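Local coordinates for cytoplasmic export protein 1 (Saccharomyces cerevisiae, PDB 3VWA) that binds tRNA and works in the nuclear tRNA export machinery, possibly collecting tRNA from export receptors at the nuclear pore and delivering charged tRNA to translation, at residues 43-48 with 82-87; 11-16 with 73-78; 503-508 with 521-526; 475-480 with 513-518. All coordinates share one frame; numbering follows the deposited sequence.

Contact 1. Residues 43-48 with 82-87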
loop_
_atom_site.group_PDB
_atom_site.type_symbol
_atom_site.label_atom_id
_atom_site.label_comp_id
_atom_site.label_asym_id
_atom_site.label_seq_id
_atom_site.Cartn_x
_atom_site.Cartn_y
_atom_site.Cartn_z
ATOM N N PHE A 43 -23.289 13.801 -3.761
ATOM C CA PHE A 43 -23.925 13.780 -5.066
ATOM C C PHE A 43 -24.857 14.998 -5.199
ATOM O O PHE A 43 -25.822 15.191 -4.422
ATOM C CB PHE A 43 -24.722 12.496 -5.279
ATOM C CG PHE A 43 -23.870 11.272 -5.433
ATOM C CD1 PHE A 43 -23.368 10.893 -6.705
ATOM C CD2 PHE A 43 -23.615 10.440 -4.330
ATOM C CE1 PHE A 43 -22.612 9.709 -6.819
ATOM C CE2 PHE A 43 -22.852 9.295 -4.473
ATOM C CZ PHE A 43 -22.368 8.930 -5.714
ATOM N N LYS A 44 -24.536 15.830 -6.180
ATOM C CA LYS A 44 -25.264 17.054 -6.402
ATOM C C LYS A 44 -26.120 16.852 -7.642
ATOM O O LYS A 44 -25.590 16.553 -8.716
ATOM C CB LYS A 44 -24.278 18.202 -6.615
ATOM C CG LYS A 44 -24.922 19.493 -7.098
ATOM C CD LYS A 44 -24.034 20.671 -6.737
ATOM C CE LYS A 44 -24.895 21.866 -6.387
ATOM N NZ LYS A 44 -25.747 22.249 -7.529
ATOM N N ALA A 45 -27.437 16.957 -7.463
ATOM C CA ALA A 45 -28.428 16.810 -8.533
ATOM C C ALA A 45 -28.379 17.948 -9.516
ATOM O O ALA A 45 -28.292 19.140 -9.141
ATOM C CB ALA A 45 -29.834 16.744 -7.967
ATOM N N LYS A 46 -28.470 17.567 -10.782
ATOM C CA LYS A 46 -28.621 18.527 -11.850
ATOM C C LYS A 46 -30.115 18.732 -11.976
ATOM O O LYS A 46 -30.735 18.284 -12.939
ATOM C CB LYS A 46 -28.039 17.954 -13.130
ATOM C CG LYS A 46 -26.522 18.006 -13.192
ATOM C CD LYS A 46 -26.167 17.816 -14.660
ATOM C CE LYS A 46 -24.698 17.520 -14.850
ATOM N NZ LYS A 46 -24.527 16.810 -16.155
ATOM N N ARG A 47 -30.691 19.376 -10.963
ATOM C CA ARG A 47 -32.138 19.446 -10.837
ATOM C C ARG A 47 -32.756 20.408 -11.841
ATOM O O ARG A 47 -32.296 21.527 -12.016
ATOM C CB ARG A 47 -32.550 19.826 -9.422
ATOM C CG ARG A 47 -33.984 19.395 -9.083
ATOM C CD ARG A 47 -34.151 19.611 -7.588
ATOM N NE ARG A 47 -35.533 19.752 -7.146
ATOM C CZ ARG A 47 -35.850 19.959 -5.868
ATOM N NH1 ARG A 47 -34.898 19.996 -4.928
ATOM N NH2 ARG A 47 -37.100 20.122 -5.520
ATOM N N SER A 48 -33.800 19.958 -12.501
ATOM C CA SER A 48 -34.455 20.774 -13.502
ATOM C C SER A 48 -35.899 20.330 -13.511
ATOM O O SER A 48 -36.238 19.306 -12.884
ATOM C CB SER A 48 -33.754 20.653 -14.886
ATOM O OG SER A 48 -34.252 19.582 -15.663
ATOM N N GLN A 82 -30.384 22.947 -7.074
ATOM C CA GLN A 82 -29.017 23.526 -6.987
ATOM C C GLN A 82 -28.370 23.533 -5.551
ATOM O O GLN A 82 -27.202 23.846 -5.424
ATOM C CB GLN A 82 -28.918 24.900 -7.703
ATOM C CG GLN A 82 -29.105 26.145 -6.836
ATOM C CD GLN A 82 -29.368 27.390 -7.666
ATOM O OE1 GLN A 82 -29.662 27.306 -8.867
ATOM N NE2 GLN A 82 -29.273 28.559 -7.028
ATOM N N SER A 83 -29.122 23.196 -4.504
ATOM C CA SER A 83 -28.528 22.594 -3.281
ATOM C C SER A 83 -29.152 21.217 -2.976
ATOM O O SER A 83 -29.379 20.864 -1.813
ATOM C CB SER A 83 -28.687 23.475 -2.040
ATOM O OG SER A 83 -27.592 24.351 -1.908
ATOM N N THR A 84 -29.444 20.451 -4.018
ATOM C CA THR A 84 -30.069 19.134 -3.823
ATOM C C THR A 84 -28.996 18.032 -3.782
ATOM O O THR A 84 -28.325 17.753 -4.787
ATOM C CB THR A 84 -31.208 18.931 -4.843
ATOM O OG1 THR A 84 -32.196 19.942 -4.593
ATOM C CG2 THR A 84 -31.887 17.571 -4.690
ATOM N N PHE A 85 -28.810 17.456 -2.596
ATOM C CA PHE A 85 -27.708 16.530 -2.348
ATOM C C PHE A 85 -28.140 15.219 -1.750
ATOM O O PHE A 85 -29.138 15.130 -1.028
ATOM C CB PHE A 85 -26.688 17.100 -1.381
ATOM C CG PHE A 85 -26.116 18.447 -1.770
ATOM C CD1 PHE A 85 -25.404 18.607 -2.972
ATOM C CD2 PHE A 85 -26.215 19.551 -0.899
ATOM C CE1 PHE A 85 -24.828 19.831 -3.313
ATOM C CE2 PHE A 85 -25.644 20.802 -1.254
ATOM C CZ PHE A 85 -24.953 20.934 -2.459
ATOM N N ILE A 86 -27.352 14.199 -2.080
ATOM C CA ILE A 86 -27.297 12.950 -1.337
ATOM C C ILE A 86 -25.846 12.791 -0.878
ATOM O O ILE A 86 -24.877 12.725 -1.695
ATOM C CB ILE A 86 -27.738 11.744 -2.195
ATOM C CG1 ILE A 86 -29.164 11.940 -2.750
ATOM C CG2 ILE A 86 -27.601 10.456 -1.393
ATOM C CD1 ILE A 86 -29.587 10.931 -3.820
ATOM N N VAL A 87 -25.677 12.714 0.431
ATOM C CA VAL A 87 -24.334 12.614 1.002
ATOM C C VAL A 87 -24.104 11.207 1.539
ATOM O O VAL A 87 -24.908 10.691 2.362
ATOM C CB VAL A 87 -24.084 13.669 2.098
ATOM C CG1 VAL A 87 -22.601 13.725 2.428
ATOM C CG2 VAL A 87 -24.544 15.051 1.646
#

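Contact 2. Residues 11-16 with 73-78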
loop_
_atom_site.group_PDB
_atom_site.type_symbol
_atom_site.label_atom_id
_atom_site.label_comp_id
_atom_site.label_asym_id
_atom_site.label_seq_id
_atom_site.Cartn_x
_atom_site.Cartn_y
_atom_site.Cartn_z
ATOM N N PHE A 11 -24.061 24.551 6.420
ATOM C CA PHE A 11 -24.003 23.239 5.775
ATOM C C PHE A 11 -23.015 22.286 6.487
ATOM O O PHE A 11 -21.867 22.611 6.705
ATOM C CB PHE A 11 -23.689 23.375 4.280
ATOM C CG PHE A 11 -23.929 22.101 3.459
ATOM C CD1 PHE A 11 -22.917 21.571 2.655
ATOM C CD2 PHE A 11 -25.180 21.461 3.447
ATOM C CE1 PHE A 11 -23.131 20.434 1.883
ATOM C CE2 PHE A 11 -25.404 20.312 2.682
ATOM C CZ PHE A 11 -24.363 19.799 1.905
ATOM N N PRO A 12 -23.476 21.090 6.846
ATOM C CA PRO A 12 -22.636 20.152 7.623
ATOM C C PRO A 12 -21.393 19.560 6.884
ATOM O O PRO A 12 -20.629 18.826 7.492
ATOM C CB PRO A 12 -23.608 19.026 8.000
ATOM C CG PRO A 12 -24.973 19.474 7.591
ATOM C CD PRO A 12 -24.825 20.576 6.577
ATOM N N TYR A 13 -21.183 19.881 5.610
ATOM C CA TYR A 13 -20.113 19.247 4.871
ATOM C C TYR A 13 -19.367 20.280 4.079
ATOM O O TYR A 13 -19.939 21.316 3.692
ATOM C CB TYR A 13 -20.691 18.169 3.943
ATOM C CG TYR A 13 -21.606 17.189 4.685
ATOM C CD1 TYR A 13 -21.090 16.089 5.342
ATOM C CD2 TYR A 13 -22.981 17.390 4.741
ATOM C CE1 TYR A 13 -21.924 15.199 6.026
ATOM C CE2 TYR A 13 -23.814 16.515 5.404
ATOM C CZ TYR A 13 -23.290 15.428 6.056
ATOM O OH TYR A 13 -24.118 14.556 6.727
ATOM N N THR A 14 -18.088 20.044 3.856
ATOM C CA THR A 14 -17.403 20.865 2.863
ATOM C C THR A 14 -17.384 20.097 1.543
ATOM O O THR A 14 -17.363 18.875 1.541
ATOM C CB THR A 14 -15.971 21.168 3.281
ATOM O OG1 THR A 14 -15.279 19.927 3.409
ATOM C CG2 THR A 14 -15.951 21.917 4.625
ATOM N N ILE A 15 -17.375 20.798 0.431
ATOM C CA ILE A 15 -17.436 20.143 -0.865
ATOM C C ILE A 15 -16.303 20.669 -1.695
ATOM O O ILE A 15 -16.083 21.898 -1.803
ATOM C CB ILE A 15 -18.766 20.429 -1.609
ATOM C CG1 ILE A 15 -19.965 20.025 -0.761
ATOM C CG2 ILE A 15 -18.825 19.730 -2.978
ATOM C CD1 ILE A 15 -21.258 20.650 -1.260
ATOM N N GLU A 16 -15.574 19.753 -2.305
ATOM C CA GLU A 16 -14.517 20.202 -3.197
ATOM C C GLU A 16 -15.114 20.839 -4.441
ATOM O O GLU A 16 -16.288 20.606 -4.781
ATOM C CB GLU A 16 -13.566 19.074 -3.538
ATOM C CG GLU A 16 -12.602 18.739 -2.413
ATOM C CD GLU A 16 -11.305 18.233 -2.979
ATOM O OE1 GLU A 16 -11.269 17.031 -3.327
ATOM O OE2 GLU A 16 -10.356 19.049 -3.110
ATOM N N VAL A 73 -26.022 5.941 2.847
ATOM C CA VAL A 73 -26.343 7.349 2.786
ATOM C C VAL A 73 -26.220 7.952 4.180
ATOM O O VAL A 73 -26.555 7.309 5.155
ATOM C CB VAL A 73 -27.719 7.631 2.133
ATOM C CG1 VAL A 73 -27.716 7.248 0.642
ATOM C CG2 VAL A 73 -28.848 6.930 2.880
ATOM N N LEU A 74 -25.681 9.163 4.271
ATOM C CA LEU A 74 -25.512 9.832 5.574
ATOM C C LEU A 74 -26.605 10.855 5.781
ATOM O O LEU A 74 -27.234 10.890 6.840
ATOM C CB LEU A 74 -24.122 10.461 5.713
ATOM C CG LEU A 74 -22.896 9.699 6.265
ATOM C CD1 LEU A 74 -23.113 8.210 6.500
ATOM C CD2 LEU A 74 -21.738 9.902 5.308
ATOM N N GLU A 75 -26.869 11.664 4.762
ATOM C CA GLU A 75 -27.906 12.669 4.878
ATOM C C GLU A 75 -28.386 13.123 3.500
ATOM O O GLU A 75 -27.620 13.049 2.559
ATOM C CB GLU A 75 -27.338 13.880 5.644
ATOM C CG GLU A 75 -28.411 14.665 6.400
ATOM C CD GLU A 75 -27.873 15.877 7.143
ATOM O OE1 GLU A 75 -28.717 16.669 7.590
ATOM O OE2 GLU A 75 -26.628 16.049 7.255
ATOM N N THR A 76 -29.633 13.605 3.398
ATOM C CA THR A 76 -30.167 14.204 2.172
ATOM C C THR A 76 -30.675 15.650 2.370
ATOM O O THR A 76 -31.050 16.033 3.514
ATOM C CB THR A 76 -31.272 13.351 1.542
ATOM O OG1 THR A 76 -32.433 13.349 2.392
ATOM C CG2 THR A 76 -30.801 11.931 1.316
ATOM N N PHE A 77 -30.665 16.424 1.265
ATOM C CA PHE A 77 -31.150 17.833 1.194
ATOM C C PHE A 77 -31.911 18.046 -0.109
ATOM O O PHE A 77 -31.381 17.723 -1.163
ATOM C CB PHE A 77 -29.973 18.798 1.184
ATOM C CG PHE A 77 -29.039 18.594 2.320
ATOM C CD1 PHE A 77 -29.233 19.272 3.533
ATOM C CD2 PHE A 77 -27.997 17.672 2.213
ATOM C CE1 PHE A 77 -28.367 19.037 4.598
ATOM C CE2 PHE A 77 -27.146 17.438 3.267
ATOM C CZ PHE A 77 -27.320 18.125 4.451
ATOM N N ASP A 78 -33.132 18.577 -0.046
ATOM C CA ASP A 78 -33.943 18.793 -1.266
ATOM C C ASP A 78 -34.770 20.096 -1.264
ATOM O O ASP A 78 -35.571 20.340 -2.178
ATOM C CB ASP A 78 -34.853 17.581 -1.558
ATOM C CG ASP A 78 -35.724 17.207 -0.382
ATOM O OD1 ASP A 78 -35.958 18.084 0.481
ATOM O OD2 ASP A 78 -36.148 16.030 -0.292
#

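Contact 3. Residues 503-508 with 521-526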
loop_
_atom_site.group_PDB
_atom_site.type_symbol
_atom_site.label_atom_id
_atom_site.label_comp_id
_atom_site.label_asym_id
_atom_site.label_seq_id
_atom_site.Cartn_x
_atom_site.Cartn_y
_atom_site.Cartn_z
ATOM N N VAL A 503 50.634 4.975 6.280
ATOM C CA VAL A 503 49.493 4.054 6.418
ATOM C C VAL A 503 49.518 3.029 5.262
ATOM O O VAL A 503 49.265 1.852 5.463
ATOM C CB VAL A 503 48.122 4.778 6.367
ATOM C CG1 VAL A 503 47.013 3.726 6.282
ATOM C CG2 VAL A 503 47.918 5.740 7.566
ATOM N N ILE A 504 49.750 3.488 4.038
ATOM C CA ILE A 504 49.878 2.565 2.902
ATOM C C ILE A 504 51.113 1.713 2.939
ATOM O O ILE A 504 51.032 0.486 2.820
ATOM C CB ILE A 504 49.847 3.292 1.570
ATOM C CG1 ILE A 504 48.458 3.955 1.398
ATOM C CG2 ILE A 504 50.103 2.292 0.433
ATOM C CD1 ILE A 504 48.391 5.083 0.408
ATOM N N ALA A 505 52.261 2.336 3.136
ATOM C CA ALA A 505 53.494 1.650 2.801
ATOM C C ALA A 505 53.761 0.269 3.434
ATOM O O ALA A 505 54.390 -0.562 2.819
ATOM C CB ALA A 505 54.691 2.607 2.986
ATOM N N PRO A 506 53.314 0.025 4.687
ATOM C CA PRO A 506 53.543 -1.297 5.270
ATOM C C PRO A 506 52.990 -2.484 4.459
ATOM O O PRO A 506 53.520 -3.610 4.524
ATOM C CB PRO A 506 52.867 -1.182 6.649
ATOM C CG PRO A 506 53.114 0.266 7.012
ATOM C CD PRO A 506 52.957 1.025 5.703
ATOM N N GLY A 507 51.908 -2.244 3.729
ATOM C CA GLY A 507 51.254 -3.278 2.948
ATOM C C GLY A 507 52.131 -3.734 1.783
ATOM O O GLY A 507 51.994 -4.879 1.291
ATOM N N LEU A 508 53.005 -2.834 1.353
ATOM C CA LEU A 508 54.117 -3.159 0.453
ATOM C C LEU A 508 54.946 -4.328 0.962
ATOM O O LEU A 508 55.535 -5.083 0.149
ATOM C CB LEU A 508 55.040 -1.963 0.356
ATOM C CG LEU A 508 55.113 -1.027 -0.846
ATOM C CD1 LEU A 508 53.841 -0.915 -1.645
ATOM C CD2 LEU A 508 55.542 0.343 -0.325
ATOM N N ILE A 521 50.520 -0.720 -6.201
ATOM C CA ILE A 521 49.839 0.030 -7.231
ATOM C C ILE A 521 49.165 1.240 -6.575
ATOM O O ILE A 521 49.175 2.316 -7.089
ATOM C CB ILE A 521 48.850 -0.874 -7.999
ATOM C CG1 ILE A 521 49.592 -1.984 -8.774
ATOM C CG2 ILE A 521 48.029 -0.046 -8.971
ATOM C CD1 ILE A 521 48.669 -3.088 -9.361
ATOM N N LEU A 522 48.616 1.037 -5.393
ATOM C CA LEU A 522 47.973 2.077 -4.630
ATOM C C LEU A 522 48.954 3.146 -4.216
ATOM O O LEU A 522 48.740 4.342 -4.415
ATOM C CB LEU A 522 47.432 1.386 -3.389
ATOM C CG LEU A 522 46.189 1.879 -2.654
ATOM C CD1 LEU A 522 46.468 1.909 -1.155
ATOM C CD2 LEU A 522 45.475 3.113 -3.198
ATOM N N PHE A 523 50.053 2.699 -3.617
ATOM C CA PHE A 523 51.148 3.553 -3.232
ATOM C C PHE A 523 51.621 4.479 -4.339
ATOM O O PHE A 523 51.841 5.689 -4.104
ATOM C CB PHE A 523 52.310 2.644 -2.818
ATOM C CG PHE A 523 53.404 3.342 -2.055
ATOM C CD1 PHE A 523 53.107 4.136 -0.933
ATOM C CD2 PHE A 523 54.746 3.188 -2.425
ATOM C CE1 PHE A 523 54.127 4.771 -0.207
ATOM C CE2 PHE A 523 55.763 3.809 -1.702
ATOM C CZ PHE A 523 55.459 4.587 -0.559
ATOM N N GLU A 524 51.837 3.922 -5.534
ATOM C CA GLU A 524 52.320 4.746 -6.670
ATOM C C GLU A 524 51.331 5.823 -7.013
ATOM O O GLU A 524 51.692 6.960 -7.323
ATOM C CB GLU A 524 52.477 3.931 -7.968
ATOM C CG GLU A 524 53.127 2.597 -7.817
ATOM C CD GLU A 524 54.597 2.627 -8.096
ATOM O OE1 GLU A 524 55.098 1.636 -8.701
ATOM O OE2 GLU A 524 55.240 3.628 -7.703
ATOM N N GLU A 525 50.061 5.454 -7.013
ATOM C CA GLU A 525 49.049 6.445 -7.342
ATOM C C GLU A 525 49.054 7.604 -6.286
ATOM O O GLU A 525 48.898 8.782 -6.635
ATOM C CB GLU A 525 47.696 5.732 -7.476
ATOM C CG GLU A 525 46.504 6.677 -7.651
ATOM C CD GLU A 525 45.160 5.966 -7.615
ATOM O OE1 GLU A 525 44.143 6.709 -7.702
ATOM O OE2 GLU A 525 45.108 4.688 -7.531
ATOM N N TYR A 526 49.319 7.290 -5.007
ATOM C CA TYR A 526 49.366 8.356 -3.987
ATOM C C TYR A 526 50.638 9.180 -4.117
ATOM O O TYR A 526 50.619 10.392 -3.920
ATOM C CB TYR A 526 49.322 7.749 -2.576
ATOM C CG TYR A 526 47.920 7.612 -1.990
ATOM C CD1 TYR A 526 47.488 8.470 -0.980
ATOM C CD2 TYR A 526 47.065 6.600 -2.411
ATOM C CE1 TYR A 526 46.200 8.338 -0.410
ATOM C CE2 TYR A 526 45.795 6.432 -1.858
ATOM C CZ TYR A 526 45.364 7.282 -0.840
ATOM O OH TYR A 526 44.104 7.096 -0.313
#

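Contact 4. Residues 475-480 with 513-518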
loop_
_atom_site.group_PDB
_atom_site.type_symbol
_atom_site.label_atom_id
_atom_site.label_comp_id
_atom_site.label_asym_id
_atom_site.label_seq_id
_atom_site.Cartn_x
_atom_site.Cartn_y
_atom_site.Cartn_z
ATOM N N LYS A 475 41.564 -10.842 4.019
ATOM C CA LYS A 475 40.427 -10.147 3.431
ATOM C C LYS A 475 40.272 -8.678 3.901
ATOM O O LYS A 475 40.004 -7.824 3.069
ATOM C CB LYS A 475 39.125 -10.938 3.586
ATOM C CG LYS A 475 38.011 -10.464 2.646
ATOM C CD LYS A 475 36.767 -11.374 2.694
ATOM C CE LYS A 475 35.755 -10.998 1.610
ATOM N NZ LYS A 475 34.602 -11.944 1.495
ATOM N N PRO A 476 40.413 -8.397 5.211
ATOM C CA PRO A 476 40.280 -7.023 5.733
ATOM C C PRO A 476 41.434 -6.097 5.339
ATOM O O PRO A 476 41.244 -4.880 5.224
ATOM C CB PRO A 476 40.218 -7.217 7.247
ATOM C CG PRO A 476 39.735 -8.682 7.410
ATOM C CD PRO A 476 40.471 -9.388 6.308
ATOM N N ARG A 477 42.601 -6.679 5.068
ATOM C CA ARG A 477 43.734 -5.927 4.537
ATOM C C ARG A 477 43.412 -5.462 3.134
ATOM O O ARG A 477 43.533 -4.259 2.810
ATOM C CB ARG A 477 45.017 -6.770 4.619
ATOM C CG ARG A 477 45.129 -7.506 5.957
ATOM C CD ARG A 477 46.555 -7.629 6.451
ATOM N NE ARG A 477 47.339 -8.482 5.592
ATOM C CZ ARG A 477 47.468 -9.801 5.759
ATOM N NH1 ARG A 477 46.876 -10.406 6.777
ATOM N NH2 ARG A 477 48.179 -10.511 4.901
ATOM N N LEU A 478 42.931 -6.386 2.306
ATOM C CA LEU A 478 42.466 -6.047 0.956
ATOM C C LEU A 478 41.345 -5.011 0.964
ATOM O O LEU A 478 41.197 -4.253 0.028
ATOM C CB LEU A 478 41.957 -7.316 0.282
ATOM C CG LEU A 478 43.014 -8.399 -0.008
ATOM C CD1 LEU A 478 42.317 -9.645 -0.480
ATOM C CD2 LEU A 478 44.063 -7.971 -1.022
ATOM N N ALA A 479 40.508 -5.029 1.992
ATOM C CA ALA A 479 39.428 -4.080 2.086
ATOM C C ALA A 479 39.998 -2.703 2.485
ATOM O O ALA A 479 39.438 -1.690 2.151
ATOM C CB ALA A 479 38.387 -4.527 3.125
ATOM N N ALA A 480 41.064 -2.665 3.255
ATOM C CA ALA A 480 41.696 -1.377 3.560
ATOM C C ALA A 480 42.251 -0.737 2.283
ATOM O O ALA A 480 41.978 0.424 1.979
ATOM C CB ALA A 480 42.798 -1.543 4.590
ATOM N N PRO A 513 51.073 -12.276 -1.113
ATOM C CA PRO A 513 51.525 -11.641 -2.382
ATOM C C PRO A 513 50.462 -10.708 -2.974
ATOM O O PRO A 513 50.790 -9.687 -3.604
ATOM C CB PRO A 513 51.794 -12.826 -3.328
ATOM C CG PRO A 513 51.293 -14.059 -2.635
ATOM C CD PRO A 513 50.887 -13.742 -1.222
ATOM N N ILE A 514 49.192 -11.037 -2.757
ATOM C CA ILE A 514 48.142 -10.252 -3.388
ATOM C C ILE A 514 48.043 -8.845 -2.740
ATOM O O ILE A 514 47.777 -7.865 -3.423
ATOM C CB ILE A 514 46.785 -11.006 -3.609
ATOM C CG1 ILE A 514 45.621 -10.316 -2.921
ATOM C CG2 ILE A 514 46.845 -12.525 -3.371
ATOM C CD1 ILE A 514 44.388 -10.303 -3.803
ATOM N N VAL A 515 48.326 -8.752 -1.436
ATOM C CA VAL A 515 48.327 -7.449 -0.769
ATOM C C VAL A 515 49.500 -6.640 -1.223
ATOM O O VAL A 515 49.354 -5.435 -1.496
ATOM C CB VAL A 515 48.371 -7.566 0.771
ATOM C CG1 VAL A 515 48.595 -6.201 1.418
ATOM C CG2 VAL A 515 47.112 -8.237 1.286
ATOM N N ARG A 516 50.680 -7.259 -1.245
ATOM C CA ARG A 516 51.877 -6.545 -1.695
ATOM C C ARG A 516 51.632 -5.996 -3.059
ATOM O O ARG A 516 52.000 -4.869 -3.330
ATOM C CB ARG A 516 53.126 -7.447 -1.744
ATOM C CG ARG A 516 53.638 -7.896 -0.390
ATOM C CD ARG A 516 54.903 -8.746 -0.506
ATOM N NE ARG A 516 54.617 -10.191 -0.475
ATOM C CZ ARG A 516 54.842 -10.987 -1.506
ATOM N NH1 ARG A 516 55.326 -10.461 -2.603
ATOM N NH2 ARG A 516 54.581 -12.283 -1.464
ATOM N N GLY A 517 51.027 -6.806 -3.944
ATOM C CA GLY A 517 50.813 -6.370 -5.360
ATOM C C GLY A 517 49.846 -5.178 -5.411
ATOM O O GLY A 517 50.089 -4.161 -6.086
ATOM N N ARG A 518 48.721 -5.287 -4.702
ATOM C CA ARG A 518 47.773 -4.143 -4.691
ATOM C C ARG A 518 48.326 -2.943 -3.972
ATOM O O ARG A 518 48.067 -1.842 -4.379
ATOM C CB ARG A 518 46.394 -4.512 -4.145
ATOM C CG ARG A 518 45.835 -5.754 -4.848
ATOM C CD ARG A 518 44.456 -6.108 -4.343
ATOM N NE ARG A 518 43.874 -7.133 -5.198
ATOM C CZ ARG A 518 42.595 -7.460 -5.171
ATOM N NH1 ARG A 518 41.791 -6.847 -4.326
ATOM N NH2 ARG A 518 42.131 -8.401 -5.975
HETATM O O HOH W 1 42.087 -4.651 -2.422
#

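Contact 1. Residues 43-48 with 82-87
T84, F43 and K44 carry most of this junction between strand 39-45 and residues 82-87, which lead into strand 85-89. T84 O accepts from A45 N at 2.9 Å, nearly along the C=O axis, while T84 OG1, beside its own backbone N (chi1 -62°), receives NH1 of R47 at 2.7 Å in the guanidinium plane. OG1 also bonds to D80 O, and R47 has its stronger partner in E52, a salt bridge to helix 52-64. F43 and I86 form an antiparallel hydrogen-bonded pair, F43 N to I86 O at 2.8 Å and I86 N to F43 O at 3.0 Å. This is the antiparallel sheet of the kinase-like domain, consistent with a kinase N-lobe. The F43 ring, suited to a buried face, meets I86 O at its edge and stacks on F147. On the other face K44 runs alongside F85, its CD 3.6 Å from CE1 at the ring edge, then bends at chi3 and chi4 so that NZ reaches Q82 O at 3.0 Å, from above the carbonyl plane. An alanine in place of K44 would remove that bond and the methylenes along F85, and would probably loosen the hold on the loop at Q82.

Contact 2. Residues 11-16 with 73-78
The ring of F77 receives the edge of F11 on one face, with F11 CE2 3.3 Å above its plane and offset toward the rim, and meets Y13 CE2 at its own edge. F11 and F77 thus form a T-shaped pair, centroids 4.8 Å apart and planes inclined at 61°. F11 also holds Y13 CD2 against one of its faces, and Y13 carries P12 CB on a face while F77 CZ lies in the plane at its edge. P12, rigid and apolar, points its CD tip to tip at F77 CZ. F11 gets there with CG anti to the backbone N (chi1 -166°). The axes of strands 13-15 and 73-77 come no nearer than 11.9 Å, so side chains alone bridge the curled sheet, near the classic bulge where L74 and E75 both face V87. E75, extended beyond CG, brings OE2 to Y13 OH at 3.0 Å. The hydroxyl donates to the anti lone pair of OE2, away from the other carboxylate oxygen. The donated bond would probably help to stabilise the charged form of E75 beside these apolar carbons, and it ties the Y13 hydroxyl to E75 at the border of the aromatic cluster.

Contact 3. Residues 503-508 with 521-526
Carbon packing does all the work here, with no hydrogen bond between 503-508 and 521-526. Two CH-pi contacts stand out. I504 CD1 sits over the centre of the Y526 ring, 3.5 Å from its centroid and only 12° off the normal. L508 CD2 lies over a face of F523, 3.9 Å from that centroid but displaced toward the rim, the leucine crossing the phenylalanine at about a right angle. The remaining contacts are apolar and turn largely on the forked side chain of I504. With CG1 beside the backbone N and CG2 anti to it, the isoleucine sends CG1 to L522 CD1 at 3.8 Å, CG2 to F523 CD1 at 3.8 Å, and CD1 onward to Y526, so one beta-branched residue touches L522, F523 and, one turn after L522, Y526. F523 swings CG anti to its own N (chi1 -165°), which carries its ring toward the other segment, where CE1 meets A505 CB at 3.9 Å. The small methyl of A505 suits the close approach of so large a ring. Polar chemistry is kept to the far end of Y526, whose OH bonds to L484 O in helix 474-487, anchoring the ring that I504 lies upon. Both segments belong to the second HEAT repeat, where the end of helix 493-504, the residues just after it and helix 513-536 pack as in a HEAT hairpin.

Contact 4. Residues 475-480 with 513-518
L478 overlaps I514, crossing it at about a right angle, with CD2 3.4 Å from I514 CG1, tighter than ordinary van der Waals contact. I514 reaches that spot with both chi1 (122°) and chi2 away from staggered values, so the fit looks strained. The same methyl of L478 meets V515 CG2 at 3.8 Å and the aliphatic CD of R518 at 3.8 Å; a branched leucine, with CG beside the backbone N, suits a place where a single methyl must touch three residues. R518 is extended from CG to NE; one face of its guanidinium takes I514 CD1 3.3 Å above the plane, and NH1 gives a hydrogen bond to a water at 2.9 Å that lies at the guanidinium edge. That water donates to L478 O at 2.6 Å, linking the two helices through solvent. An alanine at L478 would remove both leucine methyls, including the one shared by I514, V515 and R518, and would probably weaken the apolar seam between the two helices. V515 CG2 rests 4.2 Å from R477 CB, while the charged end of R477 forms its salt bridge with D510. Segments 475-480 and 513-518 run nearly parallel, 7° apart, their axes 10.1 Å apart at closest approach. Since 513-518 lies in the second HEAT repeat, this side-by-side arrangement is consistent with stacked helical pairs of a HEAT array, P476 and A479 turning to helix 433-446.

In the fold
From the N terminus, 11-16 opens contact 2, which closes at 73-78; within that loop 43-48 opens contact 1, which closes at 82-87, so the two cross. They lie in one curled antiparallel sheet of the kinase-like domain and touch, with R47 reaching D78 O and F85 packing against F11. Far along the chain, after the run of helices that links the two ends, 475-480 opens contact 4 and 503-508 opens contact 3; they close at 513-518 and 521-526, again crossing, and share helix 513-536. Contact 3 packs the two helices of the second HEAT repeat against each other, and contact 4 joins that repeat to the preceding helix 474-487. The centres of contacts 1 and 3 are about 81 Å apart.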